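Local structure of sulfur oxidation protein soxB (Thermus thermophilus, 2WDD) at residues D113-V118 against A125-G130; V315-W320 against A325-R330; Y393-V398 against E516-Y521; P430-F435 against Y527-E532. The protein hydrolyses the sulfur-sulfur bond of a protein-bound thiosulfonate in the Sox sulfur oxidation pathway, at a centre of two manganese ions. One frame throughout, in Å; residues are numbered along the deposited sequence.

Contact 1 (D113-V118 against A125-G130); sequences DQKARV and ALVLDG
K115 and V118 lie on helix 104-120, the last helix of a beta-alpha-beta crossover between the parallel neighbours 29-34 and 124-129, and both rest on A125, near the start of the second strand. Helix 113-118 runs almost antiparallel to strand 125-129, at 159°, with the axes 9.0 Å apart, as expected where a helix turns back into the sheet through a short loop. The methyl of A125 is held between two side chains one helical turn apart: K115 CG approaches A125 CB to 4.0 Å, and V118 CG1 comes to 4.0 Å from A125 CB. With its CG anti to the backbone N (chi1 -169°), the extended K115 chain reaches across the strand, its CD 4.4 Å from V127 CG2. The ammonium thus passes the apolar patch and donates to a water, 2.9 Å from K115 NZ, which in turn donates to A125 O at 2.7 Å. That carbonyl is therefore tied to the helix through a single water. Beside the contact runs strand 29-34, where K115 also touches L32 and V118 touches T30. Strand 124-129 lies between 29-34 and 159-160, and just beyond it G130 O is hydrogen-bonded to the manganese ligand H263.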
loop_
_atom_site.group_PDB
_atom_site.type_symbol
_atom_site.label_atom_id
_atom_site.label_comp_id
_atom_site.label_asym_id
_atom_site.label_seq_id
_atom_site.Cartn_x
_atom_site.Cartn_y
_atom_site.Cartn_z
ATOM N N ASP A 113 24.126 2.914 1.705
ATOM C CA ASP A 113 25.028 1.931 2.302
ATOM C C ASP A 113 25.160 0.737 1.363
ATOM O O ASP A 113 26.261 0.330 0.991
ATOM C CB ASP A 113 24.481 1.476 3.656
ATOM C CG ASP A 113 25.313 0.373 4.285
ATOM O OD1 ASP A 113 26.366 0.694 4.874
ATOM O OD2 ASP A 113 24.883 -0.800 4.254
ATOM N N GLN A 114 24.020 0.202 0.944
ATOM C CA GLN A 114 24.016 -0.966 0.082
ATOM C C GLN A 114 24.595 -0.715 -1.297
ATOM O O GLN A 114 25.345 -1.541 -1.827
ATOM C CB GLN A 114 22.607 -1.554 0.003
ATOM C CG GLN A 114 22.102 -1.998 1.365
ATOM C CD GLN A 114 22.867 -3.197 1.889
ATOM O OE1 GLN A 114 22.892 -4.244 1.248
ATOM N NE2 GLN A 114 23.456 -3.067 3.078
ATOM N N LYS A 115 24.252 0.423 -1.885
ATOM C CA LYS A 115 24.761 0.747 -3.211
ATOM C C LYS A 115 26.280 0.902 -3.181
ATOM O O LYS A 115 26.969 0.432 -4.082
ATOM C CB LYS A 115 24.110 2.023 -3.755
ATOM C CG LYS A 115 24.395 2.263 -5.231
ATOM C CD LYS A 115 23.482 3.332 -5.813
ATOM C CE LYS A 115 23.959 3.761 -7.192
ATOM N NZ LYS A 115 23.196 4.938 -7.692
ATOM N N ALA A 116 26.795 1.559 -2.144
ATOM C CA ALA A 116 28.241 1.764 -2.013
ATOM C C ALA A 116 28.937 0.413 -1.892
ATOM O O ALA A 116 29.967 0.166 -2.520
ATOM C CB ALA A 116 28.547 2.629 -0.797
ATOM N N ARG A 117 28.359 -0.456 -1.070
ATOM C CA ARG A 117 28.909 -1.789 -0.869
ATOM C C ARG A 117 29.006 -2.522 -2.200
ATOM O O ARG A 117 30.049 -3.097 -2.521
ATOM C CB ARG A 117 28.041 -2.596 0.099
ATOM C CG ARG A 117 28.145 -2.169 1.553
ATOM C CD ARG A 117 27.171 -2.965 2.407
ATOM N NE ARG A 117 26.978 -2.378 3.728
ATOM C CZ ARG A 117 27.337 -2.967 4.865
ATOM N NH1 ARG A 117 27.916 -4.159 4.838
ATOM N NH2 ARG A 117 27.121 -2.364 6.026
ATOM N N VAL A 118 27.924 -2.501 -2.970
ATOM C CA VAL A 118 27.873 -3.164 -4.271
ATOM C C VAL A 118 28.877 -2.612 -5.275
ATOM O O VAL A 118 29.506 -3.367 -6.018
ATOM C CB VAL A 118 26.444 -3.148 -4.851
ATOM C CG1 VAL A 118 26.453 -3.558 -6.319
ATOM C CG2 VAL A 118 25.531 -4.055 -4.035
ATOM N N ALA A 125 24.426 -1.612 -9.333
ATOM C CA ALA A 125 23.184 -1.493 -8.575
ATOM C C ALA A 125 22.164 -0.547 -9.204
ATOM O O ALA A 125 22.517 0.503 -9.746
ATOM C CB ALA A 125 23.475 -1.078 -7.152
ATOM N N LEU A 126 20.893 -0.925 -9.104
ATOM C CA LEU A 126 19.805 -0.099 -9.605
ATOM C C LEU A 126 18.833 0.113 -8.463
ATOM O O LEU A 126 18.568 -0.818 -7.697
ATOM C CB LEU A 126 19.075 -0.790 -10.761
ATOM C CG LEU A 126 19.836 -0.915 -12.082
ATOM C CD1 LEU A 126 19.022 -1.756 -13.072
ATOM C CD2 LEU A 126 20.141 0.478 -12.660
ATOM N N VAL A 127 18.349 1.349 -8.331
ATOM C CA VAL A 127 17.382 1.711 -7.304
ATOM C C VAL A 127 16.031 1.797 -7.998
ATOM O O VAL A 127 15.827 2.627 -8.895
ATOM C CB VAL A 127 17.768 3.033 -6.620
ATOM C CG1 VAL A 127 16.707 3.414 -5.587
ATOM C CG2 VAL A 127 19.141 2.911 -5.946
ATOM N N LEU A 128 15.116 0.919 -7.598
ATOM C CA LEU A 128 13.823 0.825 -8.262
ATOM C C LEU A 128 12.713 1.096 -7.280
ATOM O O LEU A 128 12.679 0.504 -6.201
ATOM C CB LEU A 128 13.650 -0.572 -8.838
ATOM C CG LEU A 128 14.765 -0.961 -9.818
ATOM C CD1 LEU A 128 14.553 -2.383 -10.289
ATOM C CD2 LEU A 128 14.788 0.011 -10.999
ATOM N N ASP A 129 11.816 2.000 -7.668
ATOM C CA ASP A 129 10.684 2.416 -6.843
ATOM C C ASP A 129 9.382 1.901 -7.469
ATOM O O ASP A 129 9.082 2.181 -8.631
ATOM C CB ASP A 129 10.685 3.935 -6.790
ATOM C CG ASP A 129 9.549 4.497 -5.969
ATOM O OD1 ASP A 129 8.674 3.722 -5.522
ATOM O OD2 ASP A 129 9.570 5.718 -5.742
ATOM N N GLY A 130 8.633 1.098 -6.716
ATOM C CA GLY A 130 7.420 0.489 -7.227
ATOM C C GLY A 130 6.165 1.345 -7.293
ATOM O O GLY A 130 5.113 0.832 -7.675
HETATM O O HOH W 1 21.659 3.032 -9.216
#

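Contact 2 (V315-W320 against A325-R330); sequences VDLKLW and ANLRVR
R328 reaches D316 side-on, its NE and NH2 both converging on one carboxylate oxygen, across the beta hairpin formed by strands 311-320 and 323-333. The salt bridge measures 2.7 Å from R328 NH2 to D316 OD2, and NE adds a second bond to that oxygen at 2.9 Å. Both nitrogens come from the same face of the carboxylate, whose plane stands 71° from the guanidinium. A chi3 bend (66°) turns the NE and NH2 edge of the guanidinium toward D316 beside it. D316 OD1 is bonded to T30 OG1 and forms a salt bridge with R314 NE, so both oxygens of the acid are held; R328 NH2 also donates to P24 O. Behind them D316 and R328 form an antiparallel hydrogen-bonded pair, with D316 N to R328 O and R328 N to D316 O both 2.9 Å. A325 and N326 both face K318 in a classic beta bulge: K318 O takes A325 N at 2.8 Å and N326 N only weakly. The sheet face carrying V315, L317, L327 and V329 is apolar, and L317 CD2 packs 3.8 Å from L327 CB. At the hairpin end, A325 N lies near the W320 ring plane, 3.5 Å from its CD1.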
loop_
_atom_site.group_PDB
_atom_site.type_symbol
_atom_site.label_atom_id
_atom_site.label_comp_id
_atom_site.label_asym_id
_atom_site.label_seq_id
_atom_site.Cartn_x
_atom_site.Cartn_y
_atom_site.Cartn_z
ATOM N N VAL A 315 17.876 -7.447 -3.989
ATOM C CA VAL A 315 17.784 -8.621 -4.842
ATOM C C VAL A 315 19.033 -8.721 -5.705
ATOM O O VAL A 315 19.222 -7.923 -6.623
ATOM C CB VAL A 315 16.527 -8.600 -5.720
ATOM C CG1 VAL A 315 16.381 -9.911 -6.498
ATOM C CG2 VAL A 315 15.277 -8.333 -4.872
ATOM N N ASP A 316 19.880 -9.705 -5.407
ATOM C CA ASP A 316 21.125 -9.902 -6.152
ATOM C C ASP A 316 20.901 -10.980 -7.184
ATOM O O ASP A 316 20.349 -12.026 -6.878
ATOM C CB ASP A 316 22.257 -10.298 -5.209
ATOM C CG ASP A 316 22.435 -9.314 -4.079
ATOM O OD1 ASP A 316 22.705 -8.137 -4.379
ATOM O OD2 ASP A 316 22.293 -9.705 -2.898
ATOM N N LEU A 317 21.255 -10.684 -8.430
ATOM C CA LEU A 317 21.012 -11.598 -9.528
ATOM C C LEU A 317 22.256 -12.179 -10.182
ATOM O O LEU A 317 23.155 -11.438 -10.602
ATOM C CB LEU A 317 20.215 -10.898 -10.634
ATOM C CG LEU A 317 18.952 -10.149 -10.204
ATOM C CD1 LEU A 317 18.344 -9.387 -11.383
ATOM C CD2 LEU A 317 17.957 -11.130 -9.599
ATOM N N LYS A 318 22.261 -13.499 -10.351
ATOM C CA LYS A 318 23.294 -14.150 -11.145
ATOM C C LYS A 318 22.593 -14.357 -12.482
ATOM O O LYS A 318 21.615 -15.099 -12.571
ATOM C CB LYS A 318 23.646 -15.521 -10.572
ATOM C CG LYS A 318 24.767 -15.498 -9.587
ATOM C CD LYS A 318 25.118 -16.917 -9.188
ATOM C CE LYS A 318 26.306 -16.953 -8.257
ATOM N NZ LYS A 318 26.562 -18.353 -7.814
ATOM N N LEU A 319 23.066 -13.687 -13.521
ATOM C CA LEU A 319 22.415 -13.787 -14.809
ATOM C C LEU A 319 23.082 -14.819 -15.704
ATOM O O LEU A 319 24.230 -15.212 -15.465
ATOM C CB LEU A 319 22.445 -12.425 -15.520
ATOM C CG LEU A 319 21.919 -11.230 -14.711
ATOM C CD1 LEU A 319 22.108 -9.925 -15.482
ATOM C CD2 LEU A 319 20.461 -11.438 -14.356
ATOM N N TRP A 320 22.350 -15.232 -16.731
ATOM C CA TRP A 320 22.879 -16.075 -17.794
ATOM C C TRP A 320 22.306 -15.586 -19.116
ATOM O O TRP A 320 21.427 -14.712 -19.138
ATOM C CB TRP A 320 22.646 -17.571 -17.552
ATOM C CG TRP A 320 21.246 -18.067 -17.772
ATOM C CD1 TRP A 320 20.177 -17.920 -16.923
ATOM C CD2 TRP A 320 20.776 -18.866 -18.868
ATOM N NE1 TRP A 320 19.074 -18.561 -17.439
ATOM C CE2 TRP A 320 19.416 -19.158 -18.625
ATOM C CE3 TRP A 320 21.381 -19.391 -20.018
ATOM C CZ2 TRP A 320 18.642 -19.929 -19.501
ATOM C CZ3 TRP A 320 20.603 -20.140 -20.901
ATOM C CH2 TRP A 320 19.258 -20.421 -20.626
ATOM N N ALA A 325 19.852 -16.978 -13.572
ATOM C CA ALA A 325 20.289 -18.313 -13.170
ATOM C C ALA A 325 19.949 -18.564 -11.712
ATOM O O ALA A 325 19.472 -19.640 -11.338
ATOM C CB ALA A 325 21.800 -18.470 -13.400
ATOM N N ASN A 326 20.199 -17.562 -10.883
ATOM C CA ASN A 326 19.900 -17.677 -9.472
ATOM C C ASN A 326 19.794 -16.280 -8.872
ATOM O O ASN A 326 20.171 -15.293 -9.501
ATOM C CB ASN A 326 20.981 -18.490 -8.755
ATOM C CG ASN A 326 20.412 -19.378 -7.661
ATOM O OD1 ASN A 326 19.430 -19.024 -7.009
ATOM N ND2 ASN A 326 21.028 -20.541 -7.450
ATOM N N LEU A 327 19.272 -16.202 -7.656
ATOM C CA LEU A 327 19.131 -14.908 -7.000
ATOM C C LEU A 327 19.168 -15.026 -5.496
ATOM O O LEU A 327 18.845 -16.071 -4.927
ATOM C CB LEU A 327 17.823 -14.228 -7.421
ATOM C CG LEU A 327 16.522 -14.755 -6.801
ATOM C CD1 LEU A 327 15.343 -13.888 -7.287
ATOM C CD2 LEU A 327 16.302 -16.210 -7.146
ATOM N N ARG A 328 19.541 -13.932 -4.852
ATOM C CA ARG A 328 19.535 -13.853 -3.408
ATOM C C ARG A 328 18.626 -12.681 -3.038
ATOM O O ARG A 328 18.800 -11.578 -3.539
ATOM C CB ARG A 328 20.938 -13.620 -2.860
ATOM C CG ARG A 328 20.985 -13.635 -1.341
ATOM C CD ARG A 328 22.375 -13.329 -0.813
ATOM N NE ARG A 328 22.788 -11.965 -1.126
ATOM C CZ ARG A 328 23.999 -11.472 -0.884
ATOM N NH1 ARG A 328 24.925 -12.225 -0.299
ATOM N NH2 ARG A 328 24.279 -10.220 -1.216
ATOM N N VAL A 329 17.650 -12.937 -2.177
ATOM C CA VAL A 329 16.702 -11.910 -1.766
ATOM C C VAL A 329 16.861 -11.682 -0.277
ATOM O O VAL A 329 16.877 -12.635 0.513
ATOM C CB VAL A 329 15.254 -12.370 -2.061
ATOM C CG1 VAL A 329 14.243 -11.393 -1.464
ATOM C CG2 VAL A 329 15.032 -12.570 -3.562
ATOM N N ARG A 330 16.973 -10.419 0.115
ATOM C CA ARG A 330 17.052 -10.075 1.519
ATOM C C ARG A 330 16.156 -8.886 1.793
ATOM O O ARG A 330 16.274 -7.859 1.140
ATOM C CB ARG A 330 18.482 -9.742 1.936
ATOM C CG ARG A 330 19.416 -10.942 1.903
ATOM C CD ARG A 330 19.044 -11.965 2.969
ATOM N NE ARG A 330 20.015 -13.059 3.020
ATOM C CZ ARG A 330 19.888 -14.189 2.332
ATOM N NH1 ARG A 330 18.831 -14.371 1.554
ATOM N NH2 ARG A 330 20.814 -15.137 2.423
#

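Contact 3 (Y393-V398 against E516-Y521); sequences YPEVEV and EAKPGY
Two tight turns bring Y393 and E395 up to Y521 and K518. A type I turn runs from Y393 to V396, closed by V396 N to Y393 O at 3.0 Å, just after helix 380-392 ends. Facing it, a type II turn spans K518 to Y521, with G520 at positive phi and only a weak closing bond. The backbones stay well apart, the CA atoms of Y393 and Y521 being 10.3 Å from each other, so side chains alone bridge the interval. The two tyrosines make an offset T-shaped pair, the edge of Y521 directed at the face of Y393, with centroids 5.6 Å apart and planes at 88°. Y521 swings across because its CG stands anti to the backbone N (chi1 173°); its CE1 comes 3.9 Å from Y393 CE1. The hydroxyl of Y393 lies near the plane of the Y521 ring and is hydrogen-bonded to R524 NE, while Y521 OH is bonded to L432 O. Replacing Y393 by an alanine would probably open a gap beside the Y521 edge and leave R524 NE without this acceptor. Nearer the surface, E395 OE1 and K518 NZ stay 4.0 Å apart, opposite charges too distant for a salt bridge. Both tyrosines also cover L434 of strand 431-438, so that an edge-to-face tyrosine pair joins the two turns over the sheet of the 5'-nucleotidase-like C-terminal domain.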
loop_
_atom_site.group_PDB
_atom_site.type_symbol
_atom_site.label_atom_id
_atom_site.label_comp_id
_atom_site.label_asym_id
_atom_site.label_seq_id
_atom_site.Cartn_x
_atom_site.Cartn_y
_atom_site.Cartn_z
ATOM N N TYR A 393 -21.500 14.145 14.069
ATOM C CA TYR A 393 -22.752 14.030 13.325
ATOM C C TYR A 393 -23.578 12.874 13.878
ATOM O O TYR A 393 -23.644 11.793 13.296
ATOM C CB TYR A 393 -22.467 13.786 11.843
ATOM C CG TYR A 393 -21.593 14.842 11.231
ATOM C CD1 TYR A 393 -22.127 16.054 10.826
ATOM C CD2 TYR A 393 -20.230 14.632 11.058
ATOM C CE1 TYR A 393 -21.331 17.029 10.266
ATOM C CE2 TYR A 393 -19.419 15.600 10.500
ATOM C CZ TYR A 393 -19.976 16.805 10.107
ATOM O OH TYR A 393 -19.183 17.794 9.568
ATOM N N PRO A 394 -24.217 13.092 15.033
ATOM C CA PRO A 394 -25.004 12.082 15.745
ATOM C C PRO A 394 -26.142 11.449 14.936
ATOM O O PRO A 394 -26.585 10.346 15.256
ATOM C CB PRO A 394 -25.539 12.847 16.966
ATOM C CG PRO A 394 -24.616 14.021 17.127
ATOM C CD PRO A 394 -24.187 14.386 15.737
ATOM N N GLU A 395 -26.595 12.121 13.876
ATOM C CA GLU A 395 -27.653 11.579 13.032
ATOM C C GLU A 395 -27.180 10.391 12.184
ATOM O O GLU A 395 -27.990 9.576 11.735
ATOM C CB GLU A 395 -28.208 12.678 12.121
ATOM C CG GLU A 395 -28.439 14.009 12.833
ATOM C CD GLU A 395 -27.341 15.034 12.569
ATOM O OE1 GLU A 395 -27.686 16.185 12.229
ATOM O OE2 GLU A 395 -26.144 14.719 12.750
ATOM N N VAL A 396 -25.868 10.284 11.980
ATOM C CA VAL A 396 -25.311 9.205 11.158
ATOM C C VAL A 396 -25.466 7.838 11.800
ATOM O O VAL A 396 -25.065 7.639 12.955
ATOM C CB VAL A 396 -23.855 9.473 10.803
ATOM C CG1 VAL A 396 -23.253 8.273 10.060
ATOM C CG2 VAL A 396 -23.740 10.738 9.980
ATOM N N GLU A 397 -25.978 6.885 11.020
ATOM C CA GLU A 397 -26.200 5.522 11.485
ATOM C C GLU A 397 -25.096 4.549 11.104
ATOM O O GLU A 397 -24.795 3.634 11.862
ATOM C CB GLU A 397 -27.558 5.003 11.015
ATOM C CG GLU A 397 -28.704 5.823 11.597
ATOM C CD GLU A 397 -29.998 5.673 10.835
ATOM O OE1 GLU A 397 -30.756 4.747 11.162
ATOM O OE2 GLU A 397 -30.298 6.532 9.978
ATOM N N VAL A 398 -24.500 4.745 9.930
ATOM C CA VAL A 398 -23.418 3.876 9.473
ATOM C C VAL A 398 -22.320 4.735 8.849
ATOM O O VAL A 398 -22.600 5.639 8.066
ATOM C CB VAL A 398 -23.927 2.814 8.478
ATOM C CG1 VAL A 398 -24.746 1.746 9.200
ATOM C CG2 VAL A 398 -24.731 3.459 7.352
ATOM N N GLU A 516 -28.581 9.489 -1.466
ATOM C CA GLU A 516 -29.331 10.741 -1.543
ATOM C C GLU A 516 -28.712 11.699 -0.531
ATOM O O GLU A 516 -28.808 11.488 0.678
ATOM C CB GLU A 516 -30.801 10.504 -1.212
ATOM C CG GLU A 516 -31.530 9.655 -2.236
ATOM C CD GLU A 516 -33.015 9.546 -1.945
ATOM O OE1 GLU A 516 -33.528 10.362 -1.152
ATOM O OE2 GLU A 516 -33.664 8.631 -2.494
ATOM N N ALA A 517 -28.035 12.724 -1.032
ATOM C CA ALA A 517 -27.319 13.660 -0.173
ATOM C C ALA A 517 -28.167 14.259 0.944
ATOM O O ALA A 517 -29.314 14.657 0.729
ATOM C CB ALA A 517 -26.653 14.746 -1.000
ATOM N N LYS A 518 -27.604 14.296 2.146
ATOM C CA LYS A 518 -28.295 14.869 3.293
ATOM C C LYS A 518 -28.478 16.355 3.057
ATOM O O LYS A 518 -27.529 17.071 2.722
ATOM C CB LYS A 518 -27.495 14.647 4.575
ATOM C CG LYS A 518 -28.217 15.083 5.847
ATOM C CD LYS A 518 -27.282 15.035 7.047
ATOM C CE LYS A 518 -28.043 15.127 8.362
ATOM N NZ LYS A 518 -28.951 16.313 8.402
ATOM N N PRO A 519 -29.715 16.837 3.227
ATOM C CA PRO A 519 -29.994 18.258 3.039
ATOM C C PRO A 519 -29.194 19.099 4.026
ATOM O O PRO A 519 -29.047 18.738 5.198
ATOM C CB PRO A 519 -31.489 18.356 3.363
ATOM C CG PRO A 519 -32.035 17.036 2.998
ATOM C CD PRO A 519 -30.947 16.036 3.331
ATOM N N GLY A 520 -28.691 20.228 3.551
ATOM C CA GLY A 520 -27.967 21.168 4.383
ATOM C C GLY A 520 -26.529 20.831 4.714
ATOM O O GLY A 520 -25.813 21.657 5.271
ATOM N N TYR A 521 -26.098 19.617 4.395
ATOM C CA TYR A 521 -24.723 19.229 4.704
ATOM C C TYR A 521 -23.744 19.612 3.594
ATOM O O TYR A 521 -23.984 19.346 2.417
ATOM C CB TYR A 521 -24.623 17.727 4.981
ATOM C CG TYR A 521 -23.195 17.258 5.136
ATOM C CD1 TYR A 521 -22.471 17.546 6.290
ATOM C CD2 TYR A 521 -22.547 16.588 4.102
ATOM C CE1 TYR A 521 -21.143 17.163 6.417
ATOM C CE2 TYR A 521 -21.221 16.216 4.216
ATOM C CZ TYR A 521 -20.528 16.491 5.376
ATOM O OH TYR A 521 -19.210 16.117 5.491
#

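Contact 4 (P430-F435 against Y527-E532); sequences PELYLF and YEVLAE
P430 lies against the ring of Y527, and L432 meets V529, two residues further along the helix. The closest approach is P430 CB to Y527 CE2, 3.6 Å, and P430 CG sits 3.6 Å from Y527 OH, so the pyrrolidine spans the phenol out to its hydroxyl. The ring is brought there by a chi1 of 44°, which sets CG of Y527 between the backbone N and the carbonyl carbon. L432 and V529 cross at about a right angle with branch ends in touch, CD2 of L432 standing 4.1 Å from CG2 of V529. In the next shell, Y422 packs edge-to-face with Y527, I392 of helix 380-392 touches V529, and A505 lies on L432. Backbone bonds from P430 to I526 and from L432 to R524 join strand 431-438 to strand 524-525 and the first residue of helix 526-537, probably helping to set the strand-helix spacing. Y527 further lines, with L141 and Y422, a pocket holding a tertiary-butyl alcohol. A serine in place of Y527 would probably leave P430 and the Y422 ring without their packing partner and widen that pocket. With carbon contacts dominating and all four residues buried, the seam depends on shape and hydrophobic burial.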
loop_
_atom_site.group_PDB
_atom_site.type_symbol
_atom_site.label_atom_id
_atom_site.label_comp_id
_atom_site.label_asym_id
_atom_site.label_seq_id
_atom_site.Cartn_x
_atom_site.Cartn_y
_atom_site.Cartn_z
ATOM N N PRO A 430 -10.458 14.232 -0.036
ATOM C CA PRO A 430 -10.731 13.756 1.330
ATOM C C PRO A 430 -12.123 14.049 1.866
ATOM O O PRO A 430 -12.408 13.799 3.038
ATOM C CB PRO A 430 -9.707 14.541 2.148
ATOM C CG PRO A 430 -9.700 15.889 1.448
ATOM C CD PRO A 430 -9.792 15.551 -0.030
ATOM N N GLU A 431 -12.997 14.560 1.014
ATOM C CA GLU A 431 -14.337 14.913 1.450
ATOM C C GLU A 431 -15.116 13.802 2.135
ATOM O O GLU A 431 -15.212 12.685 1.628
ATOM C CB GLU A 431 -15.145 15.457 0.277
ATOM C CG GLU A 431 -14.629 16.792 -0.249
ATOM C CD GLU A 431 -13.495 16.648 -1.265
ATOM O OE1 GLU A 431 -13.091 15.505 -1.581
ATOM O OE2 GLU A 431 -13.014 17.692 -1.758
ATOM N N LEU A 432 -15.758 14.163 3.248
ATOM C CA LEU A 432 -16.665 13.278 3.940
ATOM C C LEU A 432 -18.056 13.618 3.402
ATOM O O LEU A 432 -18.449 14.796 3.363
ATOM C CB LEU A 432 -16.625 13.532 5.454
ATOM C CG LEU A 432 -17.685 12.764 6.256
ATOM C CD1 LEU A 432 -17.421 11.259 6.246
ATOM C CD2 LEU A 432 -17.762 13.286 7.701
ATOM N N TYR A 433 -18.781 12.603 2.955
ATOM C CA TYR A 433 -20.121 12.802 2.410
ATOM C C TYR A 433 -21.146 12.170 3.342
ATOM O O TYR A 433 -20.912 11.079 3.856
ATOM C CB TYR A 433 -20.235 12.125 1.046
ATOM C CG TYR A 433 -19.377 12.761 -0.014
ATOM C CD1 TYR A 433 -19.810 13.882 -0.697
ATOM C CD2 TYR A 433 -18.102 12.281 -0.284
ATOM C CE1 TYR A 433 -19.020 14.486 -1.662
ATOM C CE2 TYR A 433 -17.312 12.862 -1.255
ATOM C CZ TYR A 433 -17.775 13.968 -1.942
ATOM O OH TYR A 433 -16.978 14.574 -2.895
ATOM N N LEU A 434 -22.288 12.841 3.528
ATOM C CA LEU A 434 -23.401 12.319 4.332
ATOM C C LEU A 434 -24.572 12.127 3.370
ATOM O O LEU A 434 -24.924 13.040 2.620
ATOM C CB LEU A 434 -23.793 13.313 5.444
ATOM C CG LEU A 434 -23.183 13.068 6.831
ATOM C CD1 LEU A 434 -21.680 12.899 6.781
ATOM C CD2 LEU A 434 -23.557 14.161 7.833
ATOM N N PHE A 435 -25.143 10.931 3.356
ATOM C CA PHE A 435 -26.198 10.628 2.400
ATOM C C PHE A 435 -27.001 9.429 2.864
ATOM O O PHE A 435 -26.493 8.577 3.596
ATOM C CB PHE A 435 -25.574 10.332 1.029
ATOM C CG PHE A 435 -24.483 9.294 1.081
ATOM C CD1 PHE A 435 -24.772 7.946 0.929
ATOM C CD2 PHE A 435 -23.188 9.663 1.405
ATOM C CE1 PHE A 435 -23.761 6.981 1.042
ATOM C CE2 PHE A 435 -22.181 8.715 1.529
ATOM C CZ PHE A 435 -22.467 7.376 1.346
ATOM N N TYR A 527 -10.236 14.726 7.526
ATOM C CA TYR A 527 -9.239 15.081 8.540
ATOM C C TYR A 527 -9.622 16.286 9.395
ATOM O O TYR A 527 -9.210 16.374 10.551
ATOM C CB TYR A 527 -7.813 15.172 7.992
ATOM C CG TYR A 527 -7.682 15.895 6.677
ATOM C CD1 TYR A 527 -7.789 17.284 6.602
ATOM C CD2 TYR A 527 -7.339 15.208 5.518
ATOM C CE1 TYR A 527 -7.624 17.948 5.392
ATOM C CE2 TYR A 527 -7.162 15.865 4.319
ATOM C CZ TYR A 527 -7.292 17.236 4.260
ATOM O OH TYR A 527 -7.143 17.869 3.040
ATOM N N GLU A 528 -10.432 17.190 8.836
ATOM C CA GLU A 528 -10.901 18.335 9.615
ATOM C C GLU A 528 -11.852 17.820 10.690
ATOM O O GLU A 528 -11.832 18.296 11.833
ATOM C CB GLU A 528 -11.606 19.365 8.731
ATOM C CG GLU A 528 -10.646 20.123 7.824
ATOM C CD GLU A 528 -11.330 21.179 6.962
ATOM O OE1 GLU A 528 -12.555 21.395 7.116
ATOM O OE2 GLU A 528 -10.633 21.798 6.128
ATOM N N VAL A 529 -12.683 16.842 10.333
ATOM C CA VAL A 529 -13.623 16.274 11.285
ATOM C C VAL A 529 -12.840 15.561 12.383
ATOM O O VAL A 529 -13.123 15.708 13.573
ATOM C CB VAL A 529 -14.605 15.310 10.565
ATOM C CG1 VAL A 529 -15.534 14.628 11.553
ATOM C CG2 VAL A 529 -15.404 16.052 9.491
ATOM N N LEU A 530 -11.831 14.793 11.976
ATOM C CA LEU A 530 -11.022 14.072 12.942
ATOM C C LEU A 530 -10.302 14.991 13.907
ATOM O O LEU A 530 -10.285 14.735 15.110
ATOM C CB LEU A 530 -10.007 13.185 12.232
ATOM C CG LEU A 530 -10.666 12.047 11.457
ATOM C CD1 LEU A 530 -9.622 11.312 10.656
ATOM C CD2 LEU A 530 -11.389 11.092 12.418
ATOM N N ALA A 531 -9.701 16.055 13.384
ATOM C CA ALA A 531 -8.977 16.992 14.232
ATOM C C ALA A 531 -9.940 17.657 15.221
ATOM O O ALA A 531 -9.609 17.803 16.387
ATOM C CB ALA A 531 -8.223 18.028 13.408
ATOM N N GLU A 532 -11.138 18.010 14.761
ATOM C CA GLU A 532 -12.140 18.621 15.633
ATOM C C GLU A 532 -12.479 17.697 16.800
ATOM O O GLU A 532 -12.551 18.124 17.957
ATOM C CB GLU A 532 -13.412 18.923 14.837
ATOM C CG GLU A 532 -13.449 20.313 14.246
ATOM C CD GLU A 532 -14.713 20.577 13.455
ATOM O OE1 GLU A 532 -15.713 19.858 13.656
ATOM O OE2 GLU A 532 -14.701 21.499 12.623
#

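Overall arrangement
The four contacts form two pairs on opposite sides of the chain's centre. Contacts 1 and 2, with centres 14 Å apart, belong to one mixed sheet, where strand 29-34 separates strand 124-129 from the hairpin 311-320/323-333. Contacts 3 and 4 have centres 12 Å apart and touch through neighbouring strands 516-517 and 431-438, with K518 N probably hydrogen-bonded to L434 O (3.0 Å). Between the pairs, centres are 40 to 56 Å apart. Contacts 1 and 2 close before the others open, whereas the segments of 3 and 4 alternate. The manganese ligands, D36 to H288, precede contact 2, so contacts 1 and 2 lie within or just after the metal-binding part; 3 and 4 help build the 5'-nucleotidase-like C-terminal part.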